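Local coordinates for protein 3-Hydroxyacyl-CoA dehydrogenase (Ralstonia eutropha H16, PDB 4PZC) that catalyses the NAD-dependent interconversion of (S)-3-hydroxybutyryl-CoA and acetoacetyl-CoA as a member of the 3-hydroxyacyl-CoA dehydrogenase family, at residues A90-D95 and S119-T124; A115-S120 and M139-P144. One frame throughout, in Å; residues are numbered along the deposited sequence.

Overall arrangement
Both contacts lie in the NAD-binding Rossmann domain, on neighbouring crossovers of its sheet. From the N terminus the chain builds strands 5-9, 28-32 and 71-72, then strand 85-88, whose following loop, 90-95, leads into helix 94-107. Contact 1 closes the excursion through that helix and strand 113-117 by bringing 90-95 against 119-124. Contact 2 starts on strand 113-117, inside that excursion, and reaches forward to strand 136-141, so the two loops overlap and cross instead of nesting. Ser119 and Ser120 belong to both, and Glu92 OE1 joins them through Thr118 OG1. Together they tie the loops after strands 85-88 and 113-117 to the strand bearing His140.

Contact 1: A90-D95 and S119-T124; sequences ATENYD and SSISIT
The carboxylate of Glu92 reaches over the 119-121 turn, one oxygen directed at the backbone of Ser119 and the other at the flank of Ile121. Its CG lies beside the backbone N, and a bend at chi2 (-79°) folds the chain toward the turn. Ser119 N donates to OE2 at 3.3 Å on the syn side, moderately out of the carboxylate plane and with a bent N-H angle of 144°; Ser119 OG lies 3.4 Å from the same Glu92 oxygen. OE1 rests 3.5 Å from Ile121 CG1, but its polar partner is Thr118 OG1, to which it is hydrogen-bonded and which in turn accepts from the backbone N of Ile121. The carboxylate is thus gripped through both oxygens, and the Thr118 hydroxyl links it to the backbone of the turn.

Next to this polar end, the side chains of Glu92 and Ile121 run past one another in opposite senses. The two branches of Ile121 divide the work: CD1, at the end of CG1, comes 4.0 Å from Glu92 O, while CG2 meets the edge of the Tyr94 ring in its plane, 3.8 Å from Tyr94 CD1. Tyr94 and Ile121 both also touch Leu126 of helix 123-127, which extends the apolar patch. Two helices start beside the contact, with Asn93 and Ser122 as their N-caps.

Glu92 is seen to bind NAD in this protein, and Ser119 is predicted to bind both NAD and CoA. Loops at the C-terminal ends of adjacent parallel strands, here 85-88 and 113-117, line part of the NAD site of a Rossmann fold.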
loop_
_atom_site.group_PDB
_atom_site.type_symbol
_atom_site.label_atom_id
_atom_site.label_comp_id
_atom_site.label_asym_id
_atom_site.label_seq_id
_atom_site.Cartn_x
_atom_site.Cartn_y
_atom_site.Cartn_z
ATOM N N ALA A 90 -22.915 -6.545 -15.604
ATOM C CA ALA A 90 -22.817 -7.399 -16.766
ATOM C C ALA A 90 -21.772 -6.950 -17.727
ATOM O O ALA A 90 -21.201 -7.803 -18.396
ATOM C CB ALA A 90 -24.147 -7.478 -17.467
ATOM N N THR A 91 -21.535 -5.639 -17.845
ATOM C CA THR A 91 -20.382 -5.184 -18.627
ATOM C C THR A 91 -19.774 -3.830 -18.269
ATOM O O THR A 91 -20.416 -2.960 -17.691
ATOM C CB THR A 91 -20.689 -5.188 -20.140
ATOM O OG1 THR A 91 -19.507 -5.552 -20.875
ATOM C CG2 THR A 91 -21.213 -3.830 -20.610
ATOM N N GLU A 92 -18.513 -3.690 -18.664
ATOM C CA GLU A 92 -17.763 -2.441 -18.616
ATOM C C GLU A 92 -17.601 -1.762 -19.993
ATOM O O GLU A 92 -16.863 -0.789 -20.094
ATOM C CB GLU A 92 -16.388 -2.690 -17.993
ATOM C CG GLU A 92 -16.475 -3.140 -16.542
ATOM C CD GLU A 92 -16.714 -1.992 -15.563
ATOM O OE1 GLU A 92 -16.999 -0.835 -15.956
ATOM O OE2 GLU A 92 -16.601 -2.263 -14.364
ATOM N N ASN A 93 -18.269 -2.266 -21.040
ATOM C CA ASN A 93 -18.464 -1.476 -22.258
ATOM C C ASN A 93 -19.484 -0.370 -22.012
ATOM O O ASN A 93 -20.582 -0.652 -21.525
ATOM C CB ASN A 93 -18.934 -2.316 -23.450
ATOM C CG ASN A 93 -19.014 -1.493 -24.741
ATOM O OD1 ASN A 93 -19.980 -0.747 -24.968
ATOM N ND2 ASN A 93 -17.988 -1.598 -25.577
ATOM N N TYR A 94 -19.145 0.864 -22.397
ATOM C CA TYR A 94 -20.000 1.991 -22.100
ATOM C C TYR A 94 -21.274 1.983 -22.925
ATOM O O TYR A 94 -22.396 2.044 -22.396
ATOM C CB TYR A 94 -19.249 3.293 -22.321
ATOM C CG TYR A 94 -20.079 4.510 -21.980
ATOM C CD1 TYR A 94 -20.297 4.884 -20.650
ATOM C CD2 TYR A 94 -20.676 5.264 -22.984
ATOM C CE1 TYR A 94 -21.068 5.989 -20.340
ATOM C CE2 TYR A 94 -21.441 6.370 -22.688
ATOM C CZ TYR A 94 -21.632 6.735 -21.374
ATOM O OH TYR A 94 -22.401 7.837 -21.117
ATOM N N ASP A 95 -21.109 1.910 -24.234
ATOM C CA ASP A 95 -22.272 1.900 -25.089
ATOM C C ASP A 95 -23.200 0.809 -24.599
ATOM O O ASP A 95 -24.391 1.049 -24.345
ATOM C CB ASP A 95 -21.865 1.699 -26.542
ATOM C CG ASP A 95 -21.223 2.949 -27.136
ATOM O OD1 ASP A 95 -21.597 4.056 -26.704
ATOM O OD2 ASP A 95 -20.351 2.834 -28.026
ATOM N N SER A 119 -15.661 -0.129 -12.059
ATOM C CA SER A 119 -14.417 0.402 -11.496
ATOM C C SER A 119 -14.072 1.768 -12.052
ATOM O O SER A 119 -13.437 2.573 -11.375
ATOM C CB SER A 119 -13.272 -0.530 -11.804
ATOM O OG SER A 119 -13.638 -1.363 -12.862
ATOM N N SER A 120 -14.509 2.034 -13.273
ATOM C CA SER A 120 -13.986 3.144 -14.047
ATOM C C SER A 120 -15.016 4.124 -14.558
ATOM O O SER A 120 -14.679 5.285 -14.763
ATOM C CB SER A 120 -13.195 2.594 -15.248
ATOM O OG SER A 120 -13.941 1.611 -15.966
ATOM N N ILE A 121 -16.253 3.685 -14.761
ATOM C CA ILE A 121 -17.223 4.476 -15.522
ATOM C C ILE A 121 -17.945 5.553 -14.676
ATOM O O ILE A 121 -18.379 5.302 -13.534
ATOM C CB ILE A 121 -18.266 3.572 -16.213
ATOM C CG1 ILE A 121 -17.599 2.439 -17.044
ATOM C CG2 ILE A 121 -19.184 4.409 -17.100
ATOM C CD1 ILE A 121 -17.057 2.841 -18.409
ATOM N N SER A 122 -18.084 6.755 -15.247
ATOM C CA SER A 122 -18.708 7.867 -14.530
ATOM C C SER A 122 -20.169 7.591 -14.168
ATOM O O SER A 122 -21.074 7.610 -15.026
ATOM C CB SER A 122 -18.632 9.175 -15.316
ATOM O OG SER A 122 -19.236 10.218 -14.561
ATOM N N ILE A 123 -20.376 7.349 -12.878
ATOM C CA ILE A 123 -21.706 7.161 -12.318
ATOM C C ILE A 123 -22.624 8.283 -12.743
ATOM O O ILE A 123 -23.761 8.028 -13.123
ATOM C CB ILE A 123 -21.648 7.090 -10.759
ATOM C CG1 ILE A 123 -20.783 5.873 -10.300
ATOM C CG2 ILE A 123 -23.047 7.087 -10.128
ATOM C CD1 ILE A 123 -21.043 4.552 -11.021
ATOM N N THR A 124 -22.137 9.515 -12.682
ATOM C CA THR A 124 -22.931 10.666 -13.085
ATOM C C THR A 124 -23.291 10.665 -14.539
ATOM O O THR A 124 -24.401 11.030 -14.902
ATOM C CB THR A 124 -22.201 11.959 -12.758
ATOM O OG1 THR A 124 -22.209 12.102 -11.343
ATOM C CG2 THR A 124 -22.869 13.186 -13.385
#

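Contact 2: A115-S120 and M139-P144; sequences ASNTSS and MHFFNP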
loop_
_atom_site.group_PDB
_atom_site.type_symbol
_atom_site.label_atom_id
_atom_site.label_comp_id
_atom_site.label_asym_id
_atom_site.label_seq_id
_atom_site.Cartn_x
_atom_site.Cartn_y
_atom_site.Cartn_z
ATOM N N ALA A 115 -28.775 0.467 -9.643
ATOM C CA ALA A 115 -27.365 0.633 -9.326
ATOM C C ALA A 115 -26.565 -0.016 -10.431
ATOM O O ALA A 115 -27.036 -0.967 -11.041
ATOM C CB ALA A 115 -27.041 -0.021 -8.000
ATOM N N SER A 116 -25.369 0.503 -10.698
ATOM C CA SER A 116 -24.430 -0.142 -11.634
ATOM C C SER A 116 -23.062 -0.375 -11.016
ATOM O O SER A 116 -22.451 0.547 -10.497
ATOM C CB SER A 116 -24.250 0.686 -12.894
ATOM O OG SER A 116 -23.495 -0.053 -13.834
ATOM N N ASN A 117 -22.593 -1.612 -11.066
ATOM C CA ASN A 117 -21.265 -1.954 -10.590
ATOM C C ASN A 117 -20.216 -1.617 -11.670
ATOM O O ASN A 117 -20.414 -1.925 -12.845
ATOM C CB ASN A 117 -21.227 -3.434 -10.245
ATOM C CG ASN A 117 -19.864 -3.889 -9.809
ATOM O OD1 ASN A 117 -19.219 -4.694 -10.466
ATOM N ND2 ASN A 117 -19.407 -3.355 -8.715
ATOM N N THR A 118 -19.122 -0.966 -11.273
ATOM C CA THR A 118 -18.065 -0.520 -12.205
ATOM C C THR A 118 -16.829 -0.075 -11.417
ATOM O O THR A 118 -16.939 0.280 -10.243
ATOM C CB THR A 118 -18.540 0.648 -13.116
ATOM O OG1 THR A 118 -17.523 1.008 -14.078
ATOM C CG2 THR A 118 -18.911 1.865 -12.280
ATOM N N SER A 119 -15.661 -0.129 -12.059
ATOM C CA SER A 119 -14.417 0.402 -11.496
ATOM C C SER A 119 -14.072 1.768 -12.052
ATOM O O SER A 119 -13.437 2.573 -11.375
ATOM C CB SER A 119 -13.272 -0.530 -11.804
ATOM O OG SER A 119 -13.638 -1.363 -12.862
ATOM N N SER A 120 -14.509 2.034 -13.273
ATOM C CA SER A 120 -13.986 3.144 -14.047
ATOM C C SER A 120 -15.016 4.124 -14.558
ATOM O O SER A 120 -14.679 5.285 -14.763
ATOM C CB SER A 120 -13.195 2.594 -15.248
ATOM O OG SER A 120 -13.941 1.611 -15.966
ATOM N N MET A 139 -21.986 1.150 -7.521
ATOM C CA MET A 139 -21.319 0.272 -6.567
ATOM C C MET A 139 -20.069 -0.336 -7.187
ATOM O O MET A 139 -19.979 -0.515 -8.395
ATOM C CB MET A 139 -22.258 -0.822 -6.111
ATOM C CG MET A 139 -23.607 -0.269 -5.689
ATOM S SD MET A 139 -24.864 -1.539 -5.480
ATOM C CE MET A 139 -24.319 -2.342 -3.962
ATOM N N HIS A 140 -19.089 -0.619 -6.348
ATOM C CA HIS A 140 -17.896 -1.299 -6.783
ATOM C C HIS A 140 -17.663 -2.372 -5.740
ATOM O O HIS A 140 -17.221 -2.081 -4.626
ATOM C CB HIS A 140 -16.717 -0.313 -6.906
ATOM C CG HIS A 140 -15.418 -0.945 -7.326
ATOM N ND1 HIS A 140 -15.283 -1.677 -8.484
ATOM C CD2 HIS A 140 -14.193 -0.934 -6.751
ATOM C CE1 HIS A 140 -14.040 -2.115 -8.590
ATOM N NE2 HIS A 140 -13.356 -1.673 -7.553
ATOM N N PHE A 141 -18.025 -3.601 -6.098
ATOM C CA PHE A 141 -17.740 -4.791 -5.296
ATOM C C PHE A 141 -16.369 -5.303 -5.604
ATOM O O PHE A 141 -15.811 -4.941 -6.637
ATOM C CB PHE A 141 -18.720 -5.882 -5.631
ATOM C CG PHE A 141 -20.093 -5.634 -5.092
ATOM C CD1 PHE A 141 -20.413 -6.028 -3.806
ATOM C CD2 PHE A 141 -21.062 -5.014 -5.870
ATOM C CE1 PHE A 141 -21.681 -5.815 -3.299
ATOM C CE2 PHE A 141 -22.333 -4.800 -5.368
ATOM C CZ PHE A 141 -22.645 -5.204 -4.082
ATOM N N PHE A 142 -15.827 -6.156 -4.737
ATOM C CA PHE A 142 -14.430 -6.598 -4.910
ATOM C C PHE A 142 -14.181 -8.078 -5.194
ATOM O O PHE A 142 -14.789 -8.959 -4.612
ATOM C CB PHE A 142 -13.557 -6.087 -3.781
ATOM C CG PHE A 142 -13.196 -4.645 -3.936
ATOM C CD1 PHE A 142 -12.093 -4.286 -4.660
ATOM C CD2 PHE A 142 -13.987 -3.648 -3.399
ATOM C CE1 PHE A 142 -11.747 -2.953 -4.807
ATOM C CE2 PHE A 142 -13.658 -2.313 -3.555
ATOM C CZ PHE A 142 -12.526 -1.964 -4.250
ATOM N N ASN A 143 -13.154 -8.271 -6.013
ATOM C CA ASN A 143 -13.058 -9.300 -7.050
ATOM C C ASN A 143 -13.505 -10.718 -6.720
ATOM O O ASN A 143 -14.041 -11.400 -7.615
ATOM C CB ASN A 143 -11.629 -9.313 -7.619
ATOM C CG ASN A 143 -11.246 -7.989 -8.255
ATOM O OD1 ASN A 143 -11.234 -6.933 -7.594
ATOM N ND2 ASN A 143 -10.930 -8.036 -9.544
ATOM N N PRO A 144 -13.220 -11.190 -5.481
ATOM C CA PRO A 144 -13.915 -12.346 -4.859
ATOM C C PRO A 144 -15.106 -11.886 -3.991
ATOM O O PRO A 144 -14.976 -11.683 -2.784
ATOM C CB PRO A 144 -12.814 -13.025 -4.024
ATOM C CG PRO A 144 -11.547 -12.265 -4.295
ATOM C CD PRO A 144 -11.946 -10.910 -4.799
#
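Asn117 and His140 are turned to different parts of the strand pair: the amide of Asn117, on the face shared with Met139, reaches over the backbone of Met139-Phe141, while the imidazole of His140 turns toward the Thr118-Ser119 backbone and lies alongside the carbonyl of Thr118, oblique to it. With CG anti to the backbone N (chi1 177°), Asn117 sends ND2 to Met139 O at 2.9 Å, a weak bond with a sharply bent N-H angle. The same nitrogen meets the edge of the Phe141 ring, 3.7 Å from CD2.

Met139 O is approached by three groups. Besides the amide, Thr118 N donates to it at 3.0 Å, almost in line with the carbonyl bond, and Asn117 CA makes a close CA-H...O contact. On the other side of Asn117, Met139 N donates to Ser116 O from above the carbonyl plane. These backbone bonds flank a parallel bridge between Asn117 and Met139.

His140 also carries CG anti to its backbone N (chi1 179°), which brings ND1 within 3.1 Å of Thr118 O; CE1 packs 3.7 Å from Ser119 CB. Asn190 of helix 189-205 touches both the His140 and Ser119 side chains. The Met139 chain carries SD alongside Ala115, 3.7 Å from its CB, and also touches Val151 of the next strand.

Following the first strand, Thr118 OG1, also bonded to Glu92, accepts from Ser120 N in an ST turn. Strands 113-117 and 136-141, with helix 123-127 between them, make a beta-alpha-beta crossover; near its C-terminal end stands His140, predicted to be important for catalysis, consistent with a place in the active site.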